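Matching sites in hemoglobin subunit alpha from Isurus oxyrinchus, a protein that carries oxygen in the blood of the shortfin mako shark, very probably, as the haem-containing alpha chain of a four-chain haemoglobin (PDB 3MKB (chain A, 1.90 Å), residues Ala26-Arg31 and Glu103-Thr108), and in its relative hemoglobin subunit alpha from Mustelus griseus (PDB 1GCV (chain B, 2.00 Å), residues Ala26-Arg31 and Glu103-Thr108). One frame, after least-squares fit of the local backbone (RMSD 0.16 Å); residues are numbered along the deposited sequences.

Structure 1 (3MKB); sequences AEALAR and ECILVT.
With CG anti to the carbonyl carbon (chi1 -59°) and the chain extended from CG to NE, Arg31 runs across Thr108, whose OG1 is likewise anti to its own carbonyl carbon (chi1 -60°); NE of Arg31 lies 3.3 Å from OG1 of Thr108. This is the crossing of helices B (21-35) and G (97-112) of the globin fold, with axes 8.2 Å apart at 124°. Ala28 forms its buried centre: CB is 3.8 Å from CG1 of Ile105 and 3.7 Å from OG1 of Thr108. That hydroxyl donates to O of Cys104 at 2.9 Å, a bond that orients it; the backbone N of Thr108 reaches the same oxygen from the opposite face of its plane. Val107 CG1 covers one face of the Arg31 guanidinium, and Thr108 OG1 sits at the edge. NH2 of Arg31 forms a 2.6 Å salt bridge with OE2 of Glu27, near the guanidinium plane, while OE1 of Glu27 is hydrogen-bonded to NE2 of His112. NH2 also hydrogen-bonds O of Phe112 of a neighbouring beta subunit. The side chain of Ile105 is about 5 Å from the bound haem.

Structure 2 (1GCV); sequences AECLAR and ECIIVT.
Arg31 sets its CG anti to the carbonyl carbon (chi1 -62°) and stays extended from CG to NE, crossing Thr108, where OG1 is also anti to its own carbonyl carbon (chi1 -67°); NE of Arg31 and OG1 of Thr108 are 3.5 Å apart. Cys28 is the buried centre, and its first torsion (chi1 -67°) places SG of Cys28 3.7 Å from CG1 of Ile105 and 3.5 Å from OG1 of Thr108. The hydroxyl gives its hydrogen to O of Cys104 over 2.9 Å, which orients it, and the backbone N of Thr108 meets that oxygen from the opposite face of its plane. Over one face of the Arg31 guanidinium lies CG1 of Val107; at the edge is OG1 of Thr108. NH2 of Arg31 forms a 2.7 Å salt bridge with OE2 of Glu27, close to the guanidinium plane, and OE1 of Glu27 is hydrogen-bonded to NE2 of His112. O of Phe112 of a neighbouring subunit accepts a further hydrogen bond from NH2. About 4 Å separates the side chain of Ile105 from the bound haem.

Structure 1 against structure 2
Both structures keep the same helix crossing, the CA atoms coinciding within the error, and Glu27(A), Arg31(A), Cys104(A), Ile105(A), Val107(A) and Thr108(A) keep their places relative to their counterparts. The salt bridge from NH2 of Arg31(A) to OE2 of Glu27(A), 2.6 Å, recurs from NH2 of Arg31(B) to OE2 of Glu27(B), 2.7 Å. The main change is at the centre, Ala28(A) against Cys28(B). The CB atoms coincide, and their touches are kept: CB of Ala28(A) is 3.8 Å from CG1 of Ile105(A), CB of Cys28(B) 4.1 Å from CG1 of Ile105(B). SG of Cys28(B) is the added atom, without counterpart in Ala28(A), and may fill the interface more fully; Ile105(B) and Thr108(B) keep the places of Ile105(A) and Thr108(A) within the error. Away from the facing helix, Leu106(A) stands against Ile106(B): after superposition CG of Leu106(A) and CG1 of Ile106(B) lie 0.3 Å apart, CD2 of Leu106(A) and CD1 of Ile106(B) 0.4 Å, while CG2 of Ile106(B) has no counterpart in Leu106(A).

Structure 1 (3MKB)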
loop_
_atom_site.group_PDB
_atom_site.type_symbol
_atom_site.label_atom_id
_atom_site.label_comp_id
_atom_site.label_asym_id
_atom_site.label_seq_id
_atom_site.Cartn_x
_atom_site.Cartn_y
_atom_site.Cartn_z
ATOM N N ALA A 26 0.251 9.547 21.959
ATOM C CA ALA A 26 0.999 8.408 22.475
ATOM C C ALA A 26 0.229 7.114 22.100
ATOM O O ALA A 26 0.814 6.119 21.739
ATOM C CB ALA A 26 1.125 8.522 23.944
ATOM N N GLU A 27 -1.101 7.185 22.186
ATOM C CA GLU A 27 -1.945 6.013 21.938
ATOM C C GLU A 27 -1.909 5.652 20.452
ATOM O O GLU A 27 -1.803 4.486 20.077
ATOM C CB GLU A 27 -3.390 6.279 22.411
ATOM C CG GLU A 27 -4.336 5.147 22.016
ATOM C CD GLU A 27 -5.699 5.244 22.667
ATOM O OE1 GLU A 27 -5.861 5.968 23.688
ATOM O OE2 GLU A 27 -6.628 4.615 22.129
ATOM N N ALA A 28 -1.955 6.659 19.573
ATOM C CA ALA A 28 -1.974 6.383 18.159
ATOM C C ALA A 28 -0.627 5.767 17.775
ATOM O O ALA A 28 -0.601 4.779 17.007
ATOM C CB ALA A 28 -2.273 7.653 17.327
ATOM N N LEU A 29 0.476 6.311 18.307
ATOM C CA LEU A 29 1.808 5.765 17.946
ATOM C C LEU A 29 1.938 4.336 18.539
ATOM O O LEU A 29 2.533 3.456 17.902
ATOM C CB LEU A 29 2.947 6.678 18.448
ATOM C CG LEU A 29 3.221 8.004 17.699
ATOM C CD1 LEU A 29 4.003 8.950 18.669
ATOM C CD2 LEU A 29 3.965 7.766 16.321
ATOM N N ALA A 30 1.402 4.112 19.733
ATOM C CA ALA A 30 1.428 2.749 20.334
ATOM C C ALA A 30 0.665 1.726 19.436
ATOM O O ALA A 30 1.114 0.592 19.214
ATOM C CB ALA A 30 0.863 2.765 21.773
ATOM N N ARG A 31 -0.482 2.150 18.914
ATOM C CA ARG A 31 -1.186 1.385 17.860
ATOM C C ARG A 31 -0.329 1.120 16.640
ATOM O O ARG A 31 -0.243 -0.032 16.240
ATOM C CB ARG A 31 -2.518 2.045 17.463
ATOM C CG ARG A 31 -3.514 2.206 18.624
ATOM C CD ARG A 31 -4.937 2.654 18.112
ATOM N NE ARG A 31 -5.736 2.865 19.302
ATOM C CZ ARG A 31 -6.255 1.898 20.052
ATOM N NH1 ARG A 31 -6.168 0.640 19.681
ATOM N NH2 ARG A 31 -6.906 2.207 21.158
ATOM N N GLU A 103 -4.465 5.804 10.049
ATOM C CA GLU A 103 -5.473 4.857 10.461
ATOM C C GLU A 103 -5.446 4.579 11.972
ATOM O O GLU A 103 -6.497 4.421 12.614
ATOM C CB GLU A 103 -5.300 3.567 9.661
ATOM C CG GLU A 103 -6.482 2.569 9.889
ATOM C CD GLU A 103 -7.846 3.071 9.352
ATOM O OE1 GLU A 103 -8.895 2.577 9.813
ATOM O OE2 GLU A 103 -7.855 3.916 8.435
ATOM N N CYS A 104 -4.243 4.543 12.536
ATOM C CA CYS A 104 -4.051 4.462 13.977
ATOM C C CYS A 104 -4.604 5.704 14.722
ATOM O O CYS A 104 -5.127 5.542 15.777
ATOM C CB CYS A 104 -2.557 4.263 14.340
ATOM S SG CYS A 104 -2.038 2.649 13.843
ATOM N N ILE A 105 -4.524 6.900 14.135
ATOM C CA ILE A 105 -5.168 8.059 14.750
ATOM C C ILE A 105 -6.678 7.901 14.704
ATOM O O ILE A 105 -7.380 8.204 15.688
ATOM C CB ILE A 105 -4.757 9.421 14.034
ATOM C CG1 ILE A 105 -3.298 9.776 14.355
ATOM C CG2 ILE A 105 -5.637 10.584 14.588
ATOM C CD1 ILE A 105 -2.707 10.926 13.519
ATOM N N LEU A 106 -7.193 7.411 13.579
ATOM C CA LEU A 106 -8.647 7.272 13.420
ATOM C C LEU A 106 -9.151 6.247 14.428
ATOM O O LEU A 106 -10.180 6.455 15.063
ATOM C CB LEU A 106 -8.997 6.814 12.022
ATOM C CG LEU A 106 -8.739 7.896 10.934
ATOM C CD1 LEU A 106 -9.018 7.233 9.605
ATOM C CD2 LEU A 106 -9.649 9.147 11.144
ATOM N N VAL A 107 -8.464 5.103 14.518
ATOM C CA VAL A 107 -8.867 4.100 15.526
ATOM C C VAL A 107 -8.852 4.612 16.975
ATOM O O VAL A 107 -9.736 4.312 17.772
ATOM C CB VAL A 107 -8.061 2.808 15.370
ATOM C CG1 VAL A 107 -8.239 1.887 16.663
ATOM C CG2 VAL A 107 -8.423 2.167 14.034
ATOM N N THR A 108 -7.837 5.378 17.336
ATOM C CA THR A 108 -7.791 6.062 18.627
ATOM C C THR A 108 -9.030 6.921 18.825
ATOM O O THR A 108 -9.601 6.953 19.930
ATOM C CB THR A 108 -6.502 6.946 18.763
ATOM O OG1 THR A 108 -5.343 6.123 18.646
ATOM C CG2 THR A 108 -6.464 7.797 20.051
#

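Structure 2 (1GCV)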
loop_
_atom_site.group_PDB
_atom_site.type_symbol
_atom_site.label_atom_id
_atom_site.label_comp_id
_atom_site.label_asym_id
_atom_site.label_seq_id
_atom_site.Cartn_x
_atom_site.Cartn_y
_atom_site.Cartn_z
ATOM N N ALA B 26 0.283 9.549 22.114
ATOM C CA ALA B 26 1.003 8.377 22.602
ATOM C C ALA B 26 0.227 7.118 22.224
ATOM O O ALA B 26 0.809 6.120 21.808
ATOM C CB ALA B 26 1.169 8.456 24.113
ATOM N N GLU B 27 -1.092 7.166 22.368
ATOM C CA GLU B 27 -1.915 6.020 22.026
ATOM C C GLU B 27 -1.862 5.741 20.522
ATOM O O GLU B 27 -1.823 4.589 20.100
ATOM C CB GLU B 27 -3.361 6.253 22.473
ATOM C CG GLU B 27 -4.279 5.080 22.167
ATOM C CD GLU B 27 -5.679 5.270 22.706
ATOM O OE1 GLU B 27 -5.839 6.011 23.697
ATOM O OE2 GLU B 27 -6.619 4.675 22.136
ATOM N N CYS B 28 -1.857 6.796 19.715
ATOM C CA CYS B 28 -1.800 6.648 18.260
ATOM C C CYS B 28 -0.528 5.924 17.838
ATOM O O CYS B 28 -0.563 5.017 17.008
ATOM C CB CYS B 28 -1.837 8.020 17.577
ATOM S SG CYS B 28 -3.388 8.899 17.779
ATOM N N LEU B 29 0.595 6.342 18.404
ATOM C CA LEU B 29 1.880 5.744 18.085
ATOM C C LEU B 29 1.980 4.291 18.568
ATOM O O LEU B 29 2.569 3.453 17.896
ATOM C CB LEU B 29 3.007 6.590 18.687
ATOM C CG LEU B 29 3.164 7.983 18.073
ATOM C CD1 LEU B 29 4.115 8.810 18.918
ATOM C CD2 LEU B 29 3.685 7.848 16.653
ATOM N N ALA B 30 1.399 3.990 19.728
ATOM C CA ALA B 30 1.435 2.630 20.268
ATOM C C ALA B 30 0.681 1.653 19.367
ATOM O O ALA B 30 1.079 0.497 19.222
ATOM C CB ALA B 30 0.842 2.601 21.687
ATOM N N ARG B 31 -0.416 2.113 18.773
ATOM C CA ARG B 31 -1.186 1.259 17.883
ATOM C C ARG B 31 -0.368 1.011 16.629
ATOM O O ARG B 31 -0.354 -0.098 16.098
ATOM C CB ARG B 31 -2.512 1.924 17.524
ATOM C CG ARG B 31 -3.380 2.167 18.727
ATOM C CD ARG B 31 -4.814 2.442 18.358
ATOM N NE ARG B 31 -5.578 2.714 19.569
ATOM C CZ ARG B 31 -6.221 1.786 20.262
ATOM N NH1 ARG B 31 -6.195 0.522 19.861
ATOM N NH2 ARG B 31 -6.858 2.117 21.375
ATOM N N GLU B 103 -4.431 5.789 9.946
ATOM C CA GLU B 103 -5.438 4.810 10.341
ATOM C C GLU B 103 -5.446 4.574 11.852
ATOM O O GLU B 103 -6.492 4.289 12.429
ATOM C CB GLU B 103 -5.222 3.480 9.611
ATOM C CG GLU B 103 -6.426 2.532 9.679
ATOM C CD GLU B 103 -7.747 3.178 9.232
ATOM O OE1 GLU B 103 -8.801 2.844 9.818
ATOM O OE2 GLU B 103 -7.734 4.012 8.298
ATOM N N CYS B 104 -4.287 4.699 12.494
ATOM C CA CYS B 104 -4.199 4.507 13.940
ATOM C C CYS B 104 -4.777 5.694 14.702
ATOM O O CYS B 104 -5.259 5.540 15.824
ATOM C CB CYS B 104 -2.752 4.264 14.353
ATOM S SG CYS B 104 -2.186 2.634 13.873
ATOM N N ILE B 105 -4.717 6.879 14.097
ATOM C CA ILE B 105 -5.292 8.080 14.699
ATOM C C ILE B 105 -6.810 7.884 14.627
ATOM O O ILE B 105 -7.536 8.206 15.569
ATOM C CB ILE B 105 -4.915 9.375 13.912
ATOM C CG1 ILE B 105 -3.476 9.785 14.227
ATOM C CG2 ILE B 105 -5.859 10.519 14.285
ATOM C CD1 ILE B 105 -2.893 10.781 13.239
ATOM N N ILE B 106 -7.284 7.340 13.508
ATOM C CA ILE B 106 -8.714 7.099 13.337
ATOM C C ILE B 106 -9.195 6.112 14.404
ATOM O O ILE B 106 -10.212 6.345 15.046
ATOM C CB ILE B 106 -9.045 6.524 11.927
ATOM C CG1 ILE B 106 -8.792 7.577 10.842
ATOM C CG2 ILE B 106 -10.501 6.064 11.875
ATOM C CD1 ILE B 106 -9.630 8.825 10.982
ATOM N N VAL B 107 -8.465 5.017 14.598
ATOM C CA VAL B 107 -8.858 4.030 15.597
ATOM C C VAL B 107 -8.810 4.643 16.998
ATOM O O VAL B 107 -9.679 4.368 17.836
ATOM C CB VAL B 107 -7.949 2.777 15.549
ATOM C CG1 VAL B 107 -8.266 1.848 16.721
ATOM C CG2 VAL B 107 -8.157 2.039 14.228
ATOM N N THR B 108 -7.810 5.483 17.250
ATOM C CA THR B 108 -7.689 6.130 18.552
ATOM C C THR B 108 -8.881 7.044 18.815
ATOM O O THR B 108 -9.400 7.071 19.921
ATOM C CB THR B 108 -6.391 6.955 18.654
ATOM O OG1 THR B 108 -5.265 6.068 18.633
ATOM C CG2 THR B 108 -6.368 7.774 19.941
#